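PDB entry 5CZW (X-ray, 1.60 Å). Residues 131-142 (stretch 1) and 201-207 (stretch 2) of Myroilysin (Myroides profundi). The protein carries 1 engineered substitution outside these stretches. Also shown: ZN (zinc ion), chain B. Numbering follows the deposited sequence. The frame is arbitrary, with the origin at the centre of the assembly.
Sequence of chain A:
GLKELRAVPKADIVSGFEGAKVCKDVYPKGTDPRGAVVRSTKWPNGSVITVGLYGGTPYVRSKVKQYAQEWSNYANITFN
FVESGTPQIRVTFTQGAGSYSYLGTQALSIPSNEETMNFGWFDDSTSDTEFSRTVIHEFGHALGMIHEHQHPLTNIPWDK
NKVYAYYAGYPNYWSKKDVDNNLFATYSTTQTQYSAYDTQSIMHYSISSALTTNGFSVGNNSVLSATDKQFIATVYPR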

ATOM      1  N   PHE A 131      -2.558 -11.937   3.910  1.00 11.64           N
ATOM      2  CA  PHE A 131      -1.294 -11.337   4.332  1.00  9.49           C
ATOM      3  C   PHE A 131      -0.362 -11.212   3.133  1.00  9.11           C
ATOM      4  O   PHE A 131       0.271 -10.157   2.898  1.00  9.58           O
ATOM      5  CB  PHE A 131      -0.551 -12.084   5.427  1.00  9.92           C
ATOM      6  CG  PHE A 131      -1.095 -11.937   6.824  1.00 11.55           C
ATOM      7  CD1 PHE A 131      -0.952 -10.736   7.546  1.00 11.40           C
ATOM      8  CD2 PHE A 131      -1.629 -13.035   7.484  1.00 13.61           C
ATOM      9  CE1 PHE A 131      -1.427 -10.620   8.863  1.00 12.67           C
ATOM     10  CE2 PHE A 131      -2.075 -12.910   8.783  1.00 13.30           C
ATOM     11  CZ  PHE A 131      -1.966 -11.713   9.487  1.00 12.65           C
ATOM     12  N   SER A 132      -0.243 -12.282   2.373  1.00  9.52           N
ATOM     13  CA  SER A 132       0.656 -12.317   1.250  1.00 10.69           C
ATOM     14  C   SER A 132       0.281 -11.226   0.232  1.00 10.58           C
ATOM     15  O   SER A 132       1.141 -10.412  -0.227  1.00 11.82           O
ATOM     16  CB  SER A 132       0.620 -13.711   0.541  1.00 12.01           C
ATOM     17  OG  SER A 132       1.543 -13.713  -0.576  1.00 14.90           O
ATOM     18  N   ARG A 133      -0.952 -11.171  -0.123  1.00 10.07           N
ATOM     19  CA  ARG A 133      -1.383 -10.169  -1.070  1.00 12.15           C
ATOM     20  C   ARG A 133      -1.076  -8.735  -0.628  1.00 10.96           C
ATOM     21  O   ARG A 133      -0.498  -7.943  -1.362  1.00 11.96           O
ATOM     22  CB  ARG A 133      -2.905 -10.310  -1.321  1.00 14.98           C
ATOM     23  CG  ARG A 133      -3.506  -9.317  -2.329  1.00 18.04           C
ATOM     24  CD  ARG A 133      -5.017  -9.476  -2.457  1.00 21.76           C
ATOM     25  NE  ARG A 133      -5.730  -8.926  -1.342  1.00 25.73           N
ATOM     26  CZ  ARG A 133      -6.309  -7.726  -1.297  1.00 25.92           C
ATOM     27  NH1 ARG A 133      -6.284  -6.918  -2.309  1.00 26.79           N
ATOM     28  NH2 ARG A 133      -6.909  -7.360  -0.211  1.00 22.05           N
ATOM     29  N   THR A 134      -1.502  -8.436   0.563  1.00  9.54           N
ATOM     30  CA  THR A 134      -1.485  -7.002   0.982  1.00  9.14           C
ATOM     31  C   THR A 134      -0.031  -6.593   1.435  1.00  8.55           C
ATOM     32  O   THR A 134       0.446  -5.470   1.101  1.00  7.22           O
ATOM     33  CB  THR A 134      -2.541  -6.750   2.023  1.00  9.81           C
ATOM     34  OG1 THR A 134      -3.828  -6.841   1.373  1.00 12.13           O
ATOM     35  CG2 THR A 134      -2.387  -5.353   2.696  1.00  9.73           C
ATOM     36  N   VAL A 135       0.698  -7.521   2.083  1.00  7.72           N
ATOM     37  CA  VAL A 135       2.043  -7.183   2.524  1.00  7.32           C
ATOM     38  C   VAL A 135       2.945  -7.043   1.291  1.00  7.23           C
ATOM     39  O   VAL A 135       3.662  -6.029   1.125  1.00  7.04           O
ATOM     40  CB  VAL A 135       2.645  -8.181   3.515  1.00  7.37           C
ATOM     41  CG1 VAL A 135       4.081  -7.859   3.802  1.00  8.22           C
ATOM     42  CG2 VAL A 135       1.800  -8.154   4.768  1.00  7.88           C
ATOM     43  N   ILE A 136       2.972  -8.038   0.417  1.00  7.21           N
ATOM     44  CA  ILE A 136       3.828  -7.947  -0.757  1.00  8.21           C
ATOM     45  C   ILE A 136       3.450  -6.713  -1.568  1.00  7.35           C
ATOM     46  O   ILE A 136       4.330  -6.008  -1.993  1.00  6.81           O
ATOM     47  CB  ILE A 136       3.770  -9.236  -1.624  1.00  9.64           C
ATOM     48  CG1 ILE A 136       4.205 -10.412  -0.744  1.00 10.45           C
ATOM     49  CG2 ILE A 136       4.632  -9.135  -2.860  1.00 10.36           C
ATOM     50  CD1 ILE A 136       4.372 -11.710  -1.468  1.00 11.04           C
ATOM     51  N   HIS A 137       2.176  -6.456  -1.732  1.00  7.60           N
ATOM     52  CA  HIS A 137       1.752  -5.258  -2.454  1.00  7.11           C
ATOM     53  C   HIS A 137       2.296  -3.915  -1.881  1.00  6.52           C
ATOM     54  O   HIS A 137       2.861  -3.119  -2.586  1.00  7.96           O
ATOM     55  CB  HIS A 137       0.248  -5.270  -2.493  1.00  7.81           C
ATOM     56  CG  HIS A 137      -0.356  -4.169  -3.276  1.00  7.36           C
ATOM     57  ND1 HIS A 137      -0.753  -4.367  -4.561  1.00  8.24           N
ATOM     58  CD2 HIS A 137      -0.725  -2.916  -2.950  1.00  8.56           C
ATOM     59  CE1 HIS A 137      -1.286  -3.283  -5.023  1.00 10.28           C
ATOM     60  NE2 HIS A 137      -1.338  -2.413  -4.051  1.00  7.11           N
ATOM     61  N   GLU A 138       2.097  -3.730  -0.595  1.00  6.14           N
ATOM     62  CA  GLU A 138       2.574  -2.499   0.017  1.00  7.04           C
ATOM     63  C   GLU A 138       4.033  -2.379  -0.015  1.00  7.11           C
ATOM     64  O   GLU A 138       4.566  -1.269  -0.230  1.00  7.10           O
ATOM     65  CB  GLU A 138       2.020  -2.319   1.466  1.00  7.13           C
ATOM     66  CG  GLU A 138       0.486  -2.127   1.587  1.00  8.09           C
ATOM     67  CD  GLU A 138      -0.138  -1.075   0.658  1.00  8.38           C
ATOM     68  OE1 GLU A 138       0.525  -0.134   0.225  1.00  9.27           O
ATOM     69  OE2 GLU A 138      -1.399  -1.246   0.394  1.00  8.87           O
ATOM     70  N   PHE A 139       4.763  -3.519   0.180  1.00  8.54           N
ATOM     71  CA  PHE A 139       6.223  -3.477   0.008  1.00  8.33           C
ATOM     72  C   PHE A 139       6.692  -3.227  -1.408  1.00  8.30           C
ATOM     73  O   PHE A 139       7.788  -2.637  -1.647  1.00  9.95           O
ATOM     74  CB  PHE A 139       6.896  -4.661   0.744  1.00  8.40           C
ATOM     75  CG  PHE A 139       7.103  -4.382   2.219  1.00  8.44           C
ATOM     76  CD1 PHE A 139       6.056  -4.683   3.128  1.00  8.55           C
ATOM     77  CD2 PHE A 139       8.206  -3.762   2.750  1.00  8.74           C
ATOM     78  CE1 PHE A 139       6.175  -4.376   4.514  1.00  8.45           C
ATOM     79  CE2 PHE A 139       8.334  -3.526   4.140  1.00  8.83           C
ATOM     80  CZ  PHE A 139       7.294  -3.829   4.999  1.00  8.89           C
ATOM     81  N   GLY A 140       5.834  -3.563  -2.388  1.00  8.48           N
ATOM     82  CA  GLY A 140       6.078  -3.200  -3.789  1.00  7.79           C
ATOM     83  C   GLY A 140       6.085  -1.701  -3.926  1.00  7.20           C
ATOM     84  O   GLY A 140       7.000  -1.121  -4.510  1.00  8.78           O
ATOM     85  N   HIS A 141       5.089  -0.999  -3.388  1.00  6.10           N
ATOM     86  CA  HIS A 141       5.154   0.425  -3.367  1.00  5.75           C
ATOM     87  C   HIS A 141       6.354   0.876  -2.602  1.00  6.29           C
ATOM     88  O   HIS A 141       7.000   1.872  -3.074  1.00  6.29           O
ATOM     89  CB  HIS A 141       3.931   0.949  -2.614  1.00  5.48           C
ATOM     90  CG  HIS A 141       2.612   0.781  -3.292  1.00  5.91           C
ATOM     91  ND1 HIS A 141       2.364   1.104  -4.591  1.00  7.11           N
ATOM     92  CD2 HIS A 141       1.440   0.391  -2.798  1.00  6.74           C
ATOM     93  CE1 HIS A 141       1.126   0.829  -4.911  1.00  7.57           C
ATOM     94  NE2 HIS A 141       0.566   0.498  -3.802  1.00  5.82           N
ATOM     95  N   ALA A 142       6.733   0.235  -1.485  1.00  6.39           N
ATOM     96  CA  ALA A 142       7.937   0.672  -0.721  1.00  7.63           C
ATOM     97  C   ALA A 142       9.267   0.608  -1.531  1.00  9.10           C
ATOM     98  O   ALA A 142      10.225   1.374  -1.274  1.00  9.04           O
ATOM     99  CB  ALA A 142       8.078  -0.045   0.617  1.00  8.41           C
ATOM    100  N   SER A 201      -0.147  -9.333 -11.897  1.00 15.56           N
ATOM    101  CA  SER A 201       0.728  -8.554 -11.058  1.00 14.50           C
ATOM    102  C   SER A 201       0.188  -8.359  -9.651  1.00 12.77           C
ATOM    103  O   SER A 201      -1.006  -8.111  -9.430  1.00 13.00           O
ATOM    104  CB  SER A 201       1.071  -7.206 -11.656  1.00 14.65           C
ATOM    105  OG  SER A 201       1.952  -6.475 -10.784  1.00 13.99           O
ATOM    106  N   ILE A 202       1.085  -8.478  -8.682  1.00 13.85           N
ATOM    107  CA  ILE A 202       0.715  -8.238  -7.314  1.00 12.02           C
ATOM    108  C   ILE A 202       0.338  -6.739  -7.150  1.00 10.57           C
ATOM    109  O   ILE A 202      -0.337  -6.405  -6.230  1.00 11.46           O
ATOM    110  CB  ILE A 202       1.903  -8.593  -6.408  1.00 12.69           C
ATOM    111  CG1 ILE A 202       1.491  -8.621  -4.996  1.00 13.97           C
ATOM    112  CG2 ILE A 202       3.007  -7.575  -6.590  1.00 13.73           C
ATOM    113  CD1 ILE A 202       0.780  -9.850  -4.592  1.00 15.64           C
ATOM    114  N   MET A 203       0.802  -5.903  -8.103  1.00 11.62           N
ATOM    115  CA  MET A 203       0.584  -4.455  -8.066  1.00 10.63           C
ATOM    116  C   MET A 203      -0.772  -3.982  -8.604  1.00 11.73           C
ATOM    117  O   MET A 203      -1.051  -2.787  -8.636  1.00  8.95           O
ATOM    118  CB  MET A 203       1.794  -3.654  -8.636  1.00 10.87           C
ATOM    119  CG  MET A 203       3.119  -3.809  -7.872  1.00 11.20           C
ATOM    120  SD  MET A 203       2.970  -3.777  -6.084  1.00 10.38           S
ATOM    121  CE  MET A 203       2.460  -2.075  -5.791  1.00 11.42           C
ATOM    122  N   HIS A 204      -1.606  -4.914  -9.039  1.00 12.22           N
ATOM    123  CA  HIS A 204      -2.908  -4.503  -9.584  1.00 14.30           C
ATOM    124  C   HIS A 204      -3.680  -3.775  -8.527  1.00 13.92           C
ATOM    125  O   HIS A 204      -3.582  -4.090  -7.410  1.00 13.66           O
ATOM    126  CB  HIS A 204      -3.724  -5.622 -10.293  1.00 17.72           C
ATOM    127  CG  HIS A 204      -3.485  -5.692 -11.768  1.00 22.71           C
ATOM    128  ND1 HIS A 204      -4.129  -4.869 -12.671  1.00 24.08           N
ATOM    129  CD2 HIS A 204      -2.594  -6.415 -12.486  1.00 26.14           C
ATOM    130  CE1 HIS A 204      -3.686  -5.126 -13.879  1.00 27.28           C
ATOM    131  NE2 HIS A 204      -2.739  -6.042 -13.793  1.00 27.28           N
ATOM    132  N   TYR A 205      -4.434  -2.788  -8.949  1.00 12.48           N
ATOM    133  CA  TYR A 205      -5.233  -1.915  -8.056  1.00 13.40           C
ATOM    134  C   TYR A 205      -6.597  -2.510  -7.825  1.00 14.37           C
ATOM    135  O   TYR A 205      -7.384  -2.773  -8.766  1.00 12.82           O
ATOM    136  CB  TYR A 205      -5.394  -0.562  -8.766  1.00 13.07           C
ATOM    137  CG  TYR A 205      -6.181   0.408  -8.013  1.00 12.29           C
ATOM    138  CD1 TYR A 205      -5.734   0.873  -6.838  1.00 13.13           C
ATOM    139  CD2 TYR A 205      -7.234   1.027  -8.586  1.00 14.17           C
ATOM    140  CE1 TYR A 205      -6.424   1.818  -6.123  1.00 13.54           C
ATOM    141  CE2 TYR A 205      -8.002   1.901  -7.889  1.00 13.48           C
ATOM    142  CZ  TYR A 205      -7.565   2.360  -6.661  1.00 13.13           C
ATOM    143  OH  TYR A 205      -8.273   3.333  -5.958  1.00 16.62           O
ATOM    144  N   SER A 206      -6.866  -2.830  -6.584  1.00 15.69           N
ATOM    145  CA  SER A 206      -8.138  -3.374  -6.178  1.00 18.10           C
ATOM    146  C   SER A 206      -9.196  -2.296  -6.049  1.00 14.87           C
ATOM    147  O   SER A 206      -8.951  -1.325  -5.446  1.00 17.65           O
ATOM    148  CB  SER A 206      -7.951  -3.954  -4.784  1.00 20.18           C
ATOM    149  OG  SER A 206      -7.040  -4.980  -4.848  1.00 21.61           O
ATOM    150  N   ILE A 207     -10.373  -2.540  -6.600  1.00 14.31           N
ATOM    151  CA  ILE A 207     -11.501  -1.649  -6.509  1.00 17.06           C
ATOM    152  C   ILE A 207     -12.524  -2.330  -5.605  1.00 16.25           C
ATOM    153  O   ILE A 207     -13.063  -3.390  -5.921  1.00 17.61           O
ATOM    154  CB  ILE A 207     -12.102  -1.258  -7.881  1.00 21.11           C
ATOM    155  CG1 ILE A 207     -11.014  -0.488  -8.667  1.00 23.50           C
ATOM    156  CG2 ILE A 207     -13.323  -0.364  -7.686  1.00 23.30           C
ATOM    157  CD1 ILE A 207     -11.236  -0.308 -10.145  1.00 23.68           C
TER
HETATM  158 ZN    ZN B 301      -1.456  -0.122  -3.771  1.00 16.66          ZN

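Metal sites in proteins are seldom built from ligands alone; the residues that bind the ion are themselves held by a second layer of contacts. The zinc site of myroilysin illustrates the principle. Residues 131-142 form part of a longer helix, and two of its histidines, one turn apart, bind the metal: His137 NE2 lies 2.3 Å from ZN and His141 NE2 lies 2.1 Å from it, with the remaining two ligand atoms coming from elsewhere in the structure. Residues 201-207, without regular helix or strand, pack against this helix and bury 391 Å² in total, counting both sides.

A hydrogen bond from His137 forms the main polar link. With NE2 of His137 committed to zinc, the other ring nitrogen is free to donate, and ND1 does so to the backbone carbonyl O of Ile202 at 2.7 Å. The N-H...O angle of 166° is nearly straight, and the acceptor lies at the ring edge, near its plane, where the lone N-H hydrogen points. An imidazole suits this place because its two nitrogens diverge: one can meet the metal while the other is anchored to the loop. The t rotamer at chi1 carries the ring nearer to the loop, although the CA-to-CB bond runs sideways.

A type I turn from Ser201 to His204 sets the course of the loop here. Its backbone hydrogen bond joins His204 N to Ser201 O at 3.3 Å, and the Ser201 side chain reinforces it by accepting from the next residue but one, Met203 N to Ser201 OG being 3.0 Å. Ile202 and Met203, the central residues of the turn, have the largest areas covered by the helix.

Sulfur and methyl contacts with the rings form the second kind of interaction. Met203, with all three chi angles in m, curls so that its terminal methyl lies over one face of each zinc-binding histidine. Met203 CE is 4.0 Å from the ring centroid of His137 and 3.5 Å from that of His141, both CH-pi contacts. Met203 SD adds a sulfur-aromatic contact, 4.4 Å from the His137 centroid and over its face. A long, flexible, unbranched thioether can lay its methyl over a face of both rings. Gly140 makes room for it: its CA is 3.9 Å from Met203 SD, and a CB in ideal position would clash with that sulfur at 2.5 Å.

Apolar packing completes the buried part. Ile202 points toward the helix, and its CG1 meets CG2 of Ile136 at 3.8 Å, while its CD1 reaches to 4.0 Å from the carbonyl O of Arg133. The branched aliphatic chains pack together in this buried space beside the hydrogen bond. At the partly exposed margin, Arg133 leaves the helix sideways, but the end of its long side chain comes nearer the loop, placing NH1 3.3 Å from Ser206 OG, which lies near the guanidinium plane.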